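Local coordinates for UDP-L-Rhamnose Synthase (Acanthamoeba polyphaga mimivirus, PDB 7JID), which makes UDP-L-rhamnose, most likely by epimerising UDP-4-keto-6-deoxyglucose and reducing it with NADPH, at the interface of chains A and B. Coordinates in Å, arbitrary orientation; residue numbers count along the deposited sequence, not the author numbering. Chains: chain A/B, UDP-L-Rhamnose Synthase.

The interface of chains A and B. Residues chain A 135, 138, 141-142, 145; chain B 79-80, 83-84.
Helix 138-150 of chain A, with A:Phe135 from the loop before it, packs against the first turns of helix 79-99 of chain B. No polar pair bonds across this patch, so the fit rests on shape and apolar surface. A:Phe145 projects with CG beside its backbone N (chi1 -72°) and spreads one ring face over B:Val83 and the backbone of B:Lys84. Methyl CG1 of B:Val83, anti to its own N, sits over the CG-CD2 side of that face, 3.4 Å from CD2 of A:Phe145, while the tip atom CZ lies 3.7 Å from CA of B:Lys84. A broad flat ring suits a helix surface where beta-branched valine gives a short, stiff bump. A:Phe135 meets B:Val80 at nearly a right angle: CG2 of the valine, anti to N with CG1 in the crowded position (chi1 64°), stands above the ring's CD1-CE1 rim, not its centre, 3.6 Å from CD1 of A:Phe135. Between the aromatics, compact A:Val141 points CG1 at the B:Val80 backbone, 3.7 Å from its CA, letting the helices approach closely. At the other edge, B:Leu79 reaches further, CG anti to N (chi1 -180°), and lays CD2 3.7 Å from OG of small A:Ser138, with CB alongside. The two-fold repeat pairs both helices of each chain in the four-helix bundle usual for short-chain dehydrogenase dimers, so this pair is probably the biological dimer; helix 138-150 also carries the catalytic YxxxK motif, so pairing may steady the active site.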
ATOM      1  N   PHE A 135      -2.683 -10.309 -10.330  1.00 10.80           N
ATOM      2  CA  PHE A 135      -2.424  -8.854 -10.326  1.00 10.27           C
ATOM      3  C   PHE A 135      -3.325  -8.149 -11.328  1.00  9.85           C
ATOM      4  O   PHE A 135      -2.961  -7.055 -11.734  1.00 13.64           O
ATOM      5  CB  PHE A 135      -0.934  -8.588 -10.523  1.00 10.63           C
ATOM      6  CG  PHE A 135      -0.046  -9.397  -9.630  1.00  9.89           C
ATOM      7  CD1 PHE A 135       0.089  -9.076  -8.283  1.00 10.43           C
ATOM      8  CD2 PHE A 135       0.738 -10.435 -10.133  1.00 10.72           C
ATOM      9  CE1 PHE A 135       0.924  -9.812  -7.452  1.00 10.59           C
ATOM     10  CE2 PHE A 135       1.574 -11.173  -9.284  1.00 10.74           C
ATOM     11  CZ  PHE A 135       1.675 -10.851  -7.946  1.00 11.81           C
ATOM     12  N   SER A 138      -6.817  -3.623  -9.778  1.00 10.55           N
ATOM     13  CA  SER A 138      -6.145  -2.739  -8.797  1.00 11.10           C
ATOM     14  C   SER A 138      -6.536  -3.163  -7.379  1.00 10.34           C
ATOM     15  O   SER A 138      -5.657  -3.173  -6.469  1.00 10.45           O
ATOM     16  CB  SER A 138      -6.428  -1.296  -9.084  1.00 12.62           C
ATOM     17  OG  SER A 138      -5.787  -0.921 -10.312  1.00 12.42           O
ATOM     18  N   VAL A 141      -4.524  -6.263  -6.487  1.00  9.83           N
ATOM     19  CA  VAL A 141      -3.105  -5.869  -6.272  1.00  9.36           C
ATOM     20  C   VAL A 141      -2.934  -5.312  -4.858  1.00  8.09           C
ATOM     21  O   VAL A 141      -2.084  -5.805  -4.106  1.00  7.89           O
ATOM     22  CB  VAL A 141      -2.655  -4.852  -7.313  1.00 10.17           C
ATOM     23  CG1 VAL A 141      -1.285  -4.319  -6.903  1.00  9.62           C
ATOM     24  CG2 VAL A 141      -2.590  -5.516  -8.685  1.00 10.83           C
ATOM     25  N   VAL A 142      -3.758  -4.355  -4.490  1.00  8.17           N
ATOM     26  CA  VAL A 142      -3.645  -3.688  -3.169  1.00  8.37           C
ATOM     27  C   VAL A 142      -3.950  -4.712  -2.076  1.00  8.52           C
ATOM     28  O   VAL A 142      -3.185  -4.801  -1.108  1.00  8.66           O
ATOM     29  CB  VAL A 142      -4.542  -2.449  -3.099  1.00  8.85           C
ATOM     30  CG1 VAL A 142      -4.615  -1.909  -1.666  1.00  9.38           C
ATOM     31  CG2 VAL A 142      -4.023  -1.387  -4.044  1.00  9.14           C
ATOM     32  N   PHE A 145      -1.145  -7.099  -1.216  1.00  7.89           N
ATOM     33  CA  PHE A 145      -0.165  -6.532  -0.271  1.00  8.01           C
ATOM     34  C   PHE A 145      -0.753  -6.451   1.124  1.00  7.31           C
ATOM     35  O   PHE A 145      -0.043  -6.691   2.072  1.00  8.86           O
ATOM     36  CB  PHE A 145       0.364  -5.191  -0.771  1.00  8.02           C
ATOM     37  CG  PHE A 145       1.287  -5.374  -1.955  1.00  7.91           C
ATOM     38  CD1 PHE A 145       2.518  -5.986  -1.778  1.00  8.83           C
ATOM     39  CD2 PHE A 145       0.883  -5.067  -3.243  1.00  9.23           C
ATOM     40  CE1 PHE A 145       3.360  -6.210  -2.853  1.00  9.21           C
ATOM     41  CE2 PHE A 145       1.741  -5.251  -4.312  1.00  8.64           C
ATOM     42  CZ  PHE A 145       2.967  -5.844  -4.110  1.00  9.11           C
TER
ATOM     43  N   LEU B  79       0.810  -0.649 -11.259  1.00 12.56           N
ATOM     44  CA  LEU B  79       0.496  -0.464  -9.814  1.00 11.78           C
ATOM     45  C   LEU B  79       1.249  -1.502  -8.978  1.00 10.57           C
ATOM     46  O   LEU B  79       1.699  -1.185  -7.840  1.00 10.56           O
ATOM     47  CB  LEU B  79      -1.003  -0.552  -9.553  1.00 11.60           C
ATOM     48  CG  LEU B  79      -1.400  -0.366  -8.089  1.00 12.23           C
ATOM     49  CD1 LEU B  79      -0.962   1.009  -7.588  1.00 12.43           C
ATOM     50  CD2 LEU B  79      -2.888  -0.601  -7.961  1.00 13.84           C
ATOM     51  N   VAL B  80       1.268  -2.780  -9.402  1.00 11.74           N
ATOM     52  CA  VAL B  80       1.957  -3.839  -8.606  1.00 11.53           C
ATOM     53  C   VAL B  80       3.427  -3.455  -8.334  1.00 12.23           C
ATOM     54  O   VAL B  80       3.909  -3.707  -7.188  1.00 10.07           O
ATOM     55  CB  VAL B  80       1.837  -5.246  -9.237  1.00 12.02           C
ATOM     56  CG1 VAL B  80       2.538  -5.337 -10.597  1.00 11.83           C
ATOM     57  CG2 VAL B  80       2.376  -6.301  -8.293  1.00 12.29           C
ATOM     58  N   VAL B  83       3.384  -0.430  -5.657  1.00  9.16           N
ATOM     59  CA  VAL B  83       3.187  -0.836  -4.242  1.00  8.68           C
ATOM     60  C   VAL B  83       4.374  -1.696  -3.800  1.00  8.90           C
ATOM     61  O   VAL B  83       4.766  -1.602  -2.638  1.00  8.98           O
ATOM     62  CB  VAL B  83       1.833  -1.529  -4.024  1.00  9.03           C
ATOM     63  CG1 VAL B  83       1.629  -1.834  -2.559  1.00 10.05           C
ATOM     64  CG2 VAL B  83       0.701  -0.653  -4.540  1.00  9.17           C
ATOM     65  N   LYS B  84       4.828  -2.642  -4.626  1.00  9.37           N
ATOM     66  CA  LYS B  84       5.900  -3.570  -4.203  1.00 11.03           C
ATOM     67  C   LYS B  84       7.131  -2.758  -3.742  1.00 10.68           C
ATOM     68  O   LYS B  84       7.734  -3.097  -2.666  1.00 10.77           O
ATOM     69  CB  LYS B  84       6.290  -4.466  -5.380  1.00 11.89           C
ATOM     70  CG  LYS B  84       7.373  -5.479  -5.072  1.00 12.76           C
ATOM     71  CD  LYS B  84       8.060  -5.967  -6.342  1.00 15.85           C
ATOM     72  CE  LYS B  84       7.163  -6.796  -7.218  1.00 17.89           C
ATOM     73  NZ  LYS B  84       7.681  -6.867  -8.611  1.00 18.67           N
TER